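Local coordinates for protein replicative DNA helicase (Helicobacter pylori, PDB 3GXV) that probably unwinds duplex DNA at the replication fork as a hexameric, ATP-driven motor, its N-terminal domain taking part in the helicase's interactions with primase, at residues H3-H6 against L7-Q11; P61-E64 against N65-R68; F111-A114 against N115-R118. All coordinates share one frame; numbering follows the deposited sequence.

Interaction 1 (H3-H6 against L7-Q11)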
loop_
_atom_site.group_PDB
_atom_site.type_symbol
_atom_site.label_atom_id
_atom_site.label_comp_id
_atom_site.label_asym_id
_atom_site.label_seq_id
_atom_site.Cartn_x
_atom_site.Cartn_y
_atom_site.Cartn_z
ATOM N N HIS B 3 12.615 -30.149 -15.846
ATOM C CA HIS B 3 11.341 -29.539 -16.191
ATOM C C HIS B 3 10.512 -29.174 -14.957
ATOM O O HIS B 3 9.855 -28.136 -14.926
ATOM C CB HIS B 3 10.527 -30.455 -17.106
ATOM C CG HIS B 3 9.230 -29.847 -17.549
ATOM N ND1 HIS B 3 9.171 -28.678 -18.273
ATOM C CD2 HIS B 3 7.952 -30.210 -17.307
ATOM C CE1 HIS B 3 7.909 -28.339 -18.456
ATOM N NE2 HIS B 3 7.144 -29.252 -17.877
ATOM N N LEU B 4 10.545 -30.037 -13.949
ATOM C CA LEU B 4 9.805 -29.815 -12.714
ATOM C C LEU B 4 10.375 -28.598 -12.010
ATOM O O LEU B 4 9.643 -27.669 -11.660
ATOM C CB LEU B 4 9.930 -31.035 -11.800
ATOM C CG LEU B 4 9.265 -30.920 -10.428
ATOM C CD1 LEU B 4 7.788 -30.637 -10.603
ATOM C CD2 LEU B 4 9.475 -32.208 -9.649
ATOM N N LYS B 5 11.688 -28.628 -11.800
ATOM C CA LYS B 5 12.417 -27.548 -11.148
ATOM C C LYS B 5 12.067 -26.209 -11.789
ATOM O O LYS B 5 11.797 -25.232 -11.100
ATOM C CB LYS B 5 13.922 -27.786 -11.282
ATOM C CG LYS B 5 14.776 -26.612 -10.829
ATOM C CD LYS B 5 16.076 -26.551 -11.611
ATOM C CE LYS B 5 15.815 -26.223 -13.077
ATOM N NZ LYS B 5 15.171 -24.885 -13.258
ATOM N N HIS B 6 12.095 -26.185 -13.118
ATOM C CA HIS B 6 11.793 -24.994 -13.904
ATOM C C HIS B 6 10.432 -24.430 -13.543
ATOM O O HIS B 6 10.299 -23.248 -13.227
ATOM C CB HIS B 6 11.822 -25.328 -15.395
ATOM C CG HIS B 6 11.414 -24.190 -16.273
ATOM N ND1 HIS B 6 12.135 -23.019 -16.358
ATOM C CD2 HIS B 6 10.346 -24.036 -17.098
ATOM C CE1 HIS B 6 11.532 -22.195 -17.195
ATOM N NE2 HIS B 6 10.446 -22.786 -17.658
ATOM N N LEU B 7 9.422 -25.287 -13.604
ATOM C CA LEU B 7 8.061 -24.893 -13.290
ATOM C C LEU B 7 7.994 -24.299 -11.896
ATOM O O LEU B 7 7.365 -23.270 -11.696
ATOM C CB LEU B 7 7.120 -26.099 -13.382
ATOM C CG LEU B 7 6.757 -26.526 -14.801
ATOM C CD1 LEU B 7 5.924 -27.798 -14.776
ATOM C CD2 LEU B 7 6.021 -25.390 -15.474
ATOM N N GLN B 8 8.637 -24.969 -10.943
ATOM C CA GLN B 8 8.666 -24.537 -9.547
ATOM C C GLN B 8 9.341 -23.171 -9.459
ATOM O O GLN B 8 8.976 -22.341 -8.641
ATOM C CB GLN B 8 9.424 -25.568 -8.693
ATOM C CG GLN B 8 8.799 -26.987 -8.735
ATOM C CD GLN B 8 9.578 -28.037 -7.943
ATOM O OE1 GLN B 8 10.798 -28.127 -8.038
ATOM N NE2 GLN B 8 8.867 -28.844 -7.177
ATOM N N GLN B 9 10.319 -22.963 -10.335
ATOM C CA GLN B 9 11.095 -21.733 -10.431
ATOM C C GLN B 9 10.201 -20.588 -10.921
ATOM O O GLN B 9 10.294 -19.463 -10.433
ATOM C CB GLN B 9 12.251 -21.975 -11.404
ATOM C CG GLN B 9 13.169 -20.802 -11.701
ATOM C CD GLN B 9 14.197 -21.171 -12.763
ATOM O OE1 GLN B 9 14.967 -22.117 -12.591
ATOM N NE2 GLN B 9 14.203 -20.438 -13.870
ATOM N N LEU B 10 9.336 -20.890 -11.883
ATOM C CA LEU B 10 8.416 -19.913 -12.444
ATOM C C LEU B 10 7.427 -19.450 -11.372
ATOM O O LEU B 10 7.134 -18.254 -11.239
ATOM C CB LEU B 10 7.653 -20.532 -13.612
ATOM C CG LEU B 10 8.071 -20.092 -15.016
ATOM C CD1 LEU B 10 7.249 -20.857 -16.060
ATOM C CD2 LEU B 10 7.865 -18.582 -15.149
ATOM N N GLN B 11 6.924 -20.408 -10.604
ATOM C CA GLN B 11 5.991 -20.092 -9.550
ATOM C C GLN B 11 6.679 -19.213 -8.491
ATOM O O GLN B 11 6.121 -18.206 -8.052
ATOM C CB GLN B 11 5.461 -21.393 -8.927
ATOM C CG GLN B 11 4.158 -21.203 -8.189
ATOM C CD GLN B 11 3.531 -22.503 -7.744
ATOM O OE1 GLN B 11 2.493 -22.503 -7.086
ATOM N NE2 GLN B 11 4.150 -23.622 -8.105
#
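K5 and Q9 lie side by side and point the same way, their polar ends meeting where K5 NZ gives a weak hydrogen bond to Q9 OE1 at 2.9 Å. The lysine chain folds back to get there, bent at both chi3 and chi4, while the glutamine chain is extended beyond CG. A glutamine suits this place because its amide has both a donor and an acceptor: NE2 is hydrogen-bonded to E100 OE2 on helix 95-119, its stronger partner, and OE1 takes the weak bond from K5. All of this happens in the first turns of helix 3-23, where the i to i+4 bonds begin. Q8 N reaches L4 O at 3.0 Å, and L10 N reaches H6 O at 2.9 Å; Q9 N to K5 O is less straight, with an N-H...O angle of 138°. The amide N of K5 is satisfied by D2 OD2, an acidic group well placed for the open N-terminal end of a helix. Apolar atoms meet alongside. L7 CG sits over one face of the H3 ring, toward its rim, and L7 CD1 comes 3.6 Å from H3 NE2. L4 CG rests 3.8 Å from Q8 CD, so the leucine branch lies beside the amide carbon. The H6 ring stands nearly upright to the Q9 amide, the planes 78° apart; its ND1 is buried without a polar partner in the model.

Interaction 2 (P61-E64 against N65-R68)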
loop_
_atom_site.group_PDB
_atom_site.type_symbol
_atom_site.label_atom_id
_atom_site.label_comp_id
_atom_site.label_asym_id
_atom_site.label_seq_id
_atom_site.Cartn_x
_atom_site.Cartn_y
_atom_site.Cartn_z
ATOM N N PRO B 61 -3.457 1.558 -0.802
ATOM C CA PRO B 61 -2.235 0.787 -0.614
ATOM C C PRO B 61 -2.401 -0.682 -1.010
ATOM O O PRO B 61 -3.499 -1.229 -0.970
ATOM C CB PRO B 61 -1.953 0.956 0.878
ATOM C CG PRO B 61 -2.518 2.310 1.189
ATOM C CD PRO B 61 -3.813 2.301 0.423
ATOM N N ILE B 62 -1.306 -1.311 -1.419
ATOM C CA ILE B 62 -1.350 -2.722 -1.762
ATOM C C ILE B 62 -0.641 -3.433 -0.627
ATOM O O ILE B 62 0.580 -3.504 -0.602
ATOM C CB ILE B 62 -0.609 -3.019 -3.067
ATOM C CG1 ILE B 62 -1.372 -2.404 -4.238
ATOM C CG2 ILE B 62 -0.432 -4.530 -3.222
ATOM C CD1 ILE B 62 -0.627 -2.452 -5.571
ATOM N N ASP B 63 -1.407 -3.935 0.332
ATOM C CA ASP B 63 -0.821 -4.629 1.466
ATOM C C ASP B 63 -1.675 -5.817 1.880
ATOM O O ASP B 63 -2.711 -6.090 1.271
ATOM C CB ASP B 63 -0.627 -3.659 2.647
ATOM C CG ASP B 63 -1.921 -2.960 3.070
ATOM O OD1 ASP B 63 -2.939 -3.654 3.252
ATOM O OD2 ASP B 63 -1.910 -1.718 3.242
ATOM N N GLU B 64 -1.222 -6.532 2.900
ATOM C CA GLU B 64 -1.938 -7.694 3.396
ATOM C C GLU B 64 -3.397 -7.356 3.712
ATOM O O GLU B 64 -4.312 -8.085 3.308
ATOM C CB GLU B 64 -1.243 -8.234 4.643
ATOM C CG GLU B 64 -0.798 -9.681 4.502
ATOM C CD GLU B 64 -0.040 -10.187 5.709
ATOM O OE1 GLU B 64 0.968 -9.557 6.086
ATOM O OE2 GLU B 64 -0.446 -11.220 6.275
ATOM N N ASN B 65 -3.606 -6.247 4.425
ATOM C CA ASN B 65 -4.954 -5.804 4.801
ATOM C C ASN B 65 -5.874 -5.614 3.605
ATOM O O ASN B 65 -6.850 -6.330 3.454
ATOM C CB ASN B 65 -4.884 -4.499 5.619
ATOM C CG ASN B 65 -6.242 -3.811 5.765
ATOM O OD1 ASN B 65 -7.276 -4.465 5.849
ATOM N ND2 ASN B 65 -6.234 -2.481 5.813
ATOM N N PHE B 66 -5.560 -4.663 2.740
ATOM C CA PHE B 66 -6.418 -4.405 1.596
ATOM C C PHE B 66 -6.523 -5.497 0.540
ATOM O O PHE B 66 -7.539 -5.591 -0.155
ATOM C CB PHE B 66 -6.007 -3.089 0.972
ATOM C CG PHE B 66 -6.204 -1.921 1.894
ATOM C CD1 PHE B 66 -7.485 -1.499 2.231
ATOM C CD2 PHE B 66 -5.111 -1.276 2.466
ATOM C CE1 PHE B 66 -7.677 -0.459 3.117
ATOM C CE2 PHE B 66 -5.296 -0.233 3.354
ATOM C CZ PHE B 66 -6.582 0.177 3.683
ATOM N N ILE B 67 -5.494 -6.334 0.418
ATOM C CA ILE B 67 -5.547 -7.396 -0.575
ATOM C C ILE B 67 -6.644 -8.349 -0.158
ATOM O O ILE B 67 -7.401 -8.835 -0.989
ATOM C CB ILE B 67 -4.213 -8.171 -0.676
ATOM C CG1 ILE B 67 -3.148 -7.299 -1.333
ATOM C CG2 ILE B 67 -4.415 -9.446 -1.469
ATOM C CD1 ILE B 67 -3.480 -6.896 -2.755
ATOM N N ARG B 68 -6.742 -8.592 1.141
ATOM C CA ARG B 68 -7.749 -9.501 1.656
ATOM C C ARG B 68 -9.121 -8.844 1.705
ATOM O O ARG B 68 -10.142 -9.527 1.643
ATOM C CB ARG B 68 -7.360 -9.982 3.045
ATOM C CG ARG B 68 -6.016 -10.683 3.111
ATOM C CD ARG B 68 -6.033 -11.705 4.232
ATOM N NE ARG B 68 -4.811 -11.728 5.028
ATOM C CZ ARG B 68 -3.594 -11.895 4.529
ATOM N NH1 ARG B 68 -3.421 -12.049 3.224
ATOM N NH2 ARG B 68 -2.544 -11.928 5.343
#
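An N-cap opens the short helix 64-69, and D63 supplies it. Its OD1 accepts from F66 N at 2.9 Å with a nearly straight N-H...O angle of 161°, while its backbone O takes I67 N, also at 2.9 Å. The carboxylate can turn to the amide because CG lies between the backbone N and the carbonyl carbon (chi1 56°); the short aspartate chain suits a cap for this reason. OD2 accepts from Y41 OH of the second subunit. F66 brings its CD2 to 3.3 Å from D63 OD2, with carboxylate and ring planes 36° apart, and its CE2 meets P61 CD at 4.1 Å. N65 ND2 sits over the centre of the F66 ring and is also hydrogen-bonded to Q11 and Y41 of the second subunit; N65 OD1 is taken by Q69 NE2. Deeper in, I62 CG2 touches I67 CD1 at 3.9 Å, branched apolar chains fitting beside helix 43-57. One turn apart, E64 and R68 run side by side and form a salt bridge, though the modelled 2.4 Å between E64 OE2 and R68 NH2 is implausibly short and its detail doubtful. The negative charge of D63 probably balances the positive end of the helix dipole, while the same carboxylate links that cap to the partner subunit.

Interaction 3 (F111-A114 against N115-R118); sequences FGLA and NTIR
F111 and N115, one turn apart on the helix, cross with the planes of phenyl ring and carboxamide 79° apart, and N115 ND2 comes 3.5 Å from F111 CE2, approaching the ring obliquely. The aromatic side chain reaches this neighbour because CG stands trans to the backbone N (chi1 -163°), whereas the asparagine has CG beside its own N, bringing the amide back along the preceding turn. ND2 thus lies between the ring and the main chain. The small, flat asparagine can do this while its backbone N keeps the regular bond to F111 O at 3.1 Å.

On another side of the helix, L113 faces both T116 and I117. Its CG meets I117 CD1 at 4.0 Å, the two branched chains crossing at an angle, and its CD1 lies 3.9 Å from T116 OG1. That hydroxyl is turned back to the main chain and donates to L113 O at 3.2 Å, a bond made possible by OG1 lying between the backbone N and the carbonyl carbon (chi1 77°). I117 N donates to the same oxygen at 3.0 Å, and both donors arrive from one face of the carbonyl plane, so one acceptor holds two bonds. Threonine fits here because its short hydroxyl can bond the carbonyl three residues back. Its methyl, CG2, meanwhile rests 3.2 Å from G112 O, beside a glycine that adds no side chain of its own. R118 points outward beyond its CG, its bent chain carrying the guanidinium away from the turn before. Regular i to i+4 bonding with a threonine hydroxyl returned to the main chain is a common feature of α-helices, here in the exposed last turns of helix 95-119.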
loop_
_atom_site.group_PDB
_atom_site.type_symbol
_atom_site.label_atom_id
_atom_site.label_comp_id
_atom_site.label_asym_id
_atom_site.label_seq_id
_atom_site.Cartn_x
_atom_site.Cartn_y
_atom_site.Cartn_z
ATOM N N PHE B 111 2.310 -23.037 -27.322
ATOM C CA PHE B 111 1.938 -24.429 -27.165
ATOM C C PHE B 111 0.423 -24.627 -27.311
ATOM O O PHE B 111 -0.029 -25.618 -27.892
ATOM C CB PHE B 111 2.400 -24.915 -25.791
ATOM C CG PHE B 111 2.446 -26.402 -25.661
ATOM C CD1 PHE B 111 3.517 -27.126 -26.171
ATOM C CD2 PHE B 111 1.402 -27.096 -25.040
ATOM C CE1 PHE B 111 3.545 -28.523 -26.063
ATOM C CE2 PHE B 111 1.431 -28.492 -24.932
ATOM C CZ PHE B 111 2.500 -29.198 -25.441
ATOM N N GLY B 112 -0.361 -23.689 -26.786
ATOM C CA GLY B 112 -1.804 -23.808 -26.885
ATOM C C GLY B 112 -2.265 -23.751 -28.326
ATOM O O GLY B 112 -3.069 -24.576 -28.764
ATOM N N LEU B 113 -1.749 -22.769 -29.060
ATOM C CA LEU B 113 -2.074 -22.573 -30.467
ATOM C C LEU B 113 -1.568 -23.760 -31.283
ATOM O O LEU B 113 -2.164 -24.128 -32.292
ATOM C CB LEU B 113 -1.434 -21.278 -30.975
ATOM C CG LEU B 113 -1.605 -20.909 -32.452
ATOM C CD1 LEU B 113 -3.072 -20.742 -32.757
ATOM C CD2 LEU B 113 -0.840 -19.611 -32.758
ATOM N N ALA B 114 -0.461 -24.352 -30.845
ATOM C CA ALA B 114 0.081 -25.514 -31.531
ATOM C C ALA B 114 -0.934 -26.645 -31.467
ATOM O O ALA B 114 -1.154 -27.341 -32.448
ATOM C CB ALA B 114 1.374 -25.953 -30.876
ATOM N N ASN B 115 -1.558 -26.820 -30.310
ATOM C CA ASN B 115 -2.544 -27.880 -30.129
ATOM C C ASN B 115 -3.847 -27.683 -30.869
ATOM O O ASN B 115 -4.438 -28.650 -31.353
ATOM C CB ASN B 115 -2.857 -28.072 -28.651
ATOM C CG ASN B 115 -1.696 -28.644 -27.897
ATOM O OD1 ASN B 115 -0.820 -29.285 -28.486
ATOM N ND2 ASN B 115 -1.682 -28.437 -26.583
ATOM N N THR B 116 -4.312 -26.440 -30.947
ATOM C CA THR B 116 -5.559 -26.186 -31.650
ATOM C C THR B 116 -5.292 -26.382 -33.140
ATOM O O THR B 116 -6.184 -26.787 -33.875
ATOM C CB THR B 116 -6.112 -24.758 -31.394
ATOM O OG1 THR B 116 -5.381 -23.803 -32.173
ATOM C CG2 THR B 116 -6.001 -24.396 -29.924
ATOM N N ILE B 117 -4.067 -26.099 -33.580
ATOM C CA ILE B 117 -3.713 -26.280 -34.988
ATOM C C ILE B 117 -3.634 -27.765 -35.331
ATOM O O ILE B 117 -4.045 -28.175 -36.421
ATOM C CB ILE B 117 -2.369 -25.600 -35.340
ATOM C CG1 ILE B 117 -2.563 -24.084 -35.412
ATOM C CG2 ILE B 117 -1.854 -26.104 -36.682
ATOM C CD1 ILE B 117 -1.273 -23.302 -35.676
ATOM N N ARG B 118 -3.109 -28.566 -34.407
ATOM C CA ARG B 118 -3.015 -30.006 -34.622
ATOM C C ARG B 118 -4.414 -30.624 -34.558
ATOM O O ARG B 118 -4.803 -31.390 -35.433
ATOM C CB ARG B 118 -2.107 -30.661 -33.572
ATOM C CG ARG B 118 -0.637 -30.699 -33.957
ATOM C CD ARG B 118 0.232 -31.460 -32.936
ATOM N NE ARG B 118 -0.019 -32.905 -32.885
ATOM C CZ ARG B 118 0.230 -33.757 -33.880
ATOM N NH1 ARG B 118 0.734 -33.314 -35.016
ATOM N NH2 ARG B 118 -0.010 -35.056 -33.738
#

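How the interactions relate
The three contacts follow one another along an all-helical chain. Interaction 1 lies on helix 3-23, interaction 2 at the start of helix 64-69, and interaction 3 near the far end of helix 95-119. Interactions 1 and 3 have centres about 22 Å apart, and their two helices are joined through Q9 and E100. Interaction 2 stands on the opposite side of the chain's centre from both, its centre about 27 Å from that of interaction 1 and about 38 Å from that of interaction 3. In the dimer, however, H3, L4, L7 and Q11 of one subunit meet 63-68 of the other, so interactions 1 and 2 share an interface while interaction 3 projects away from it.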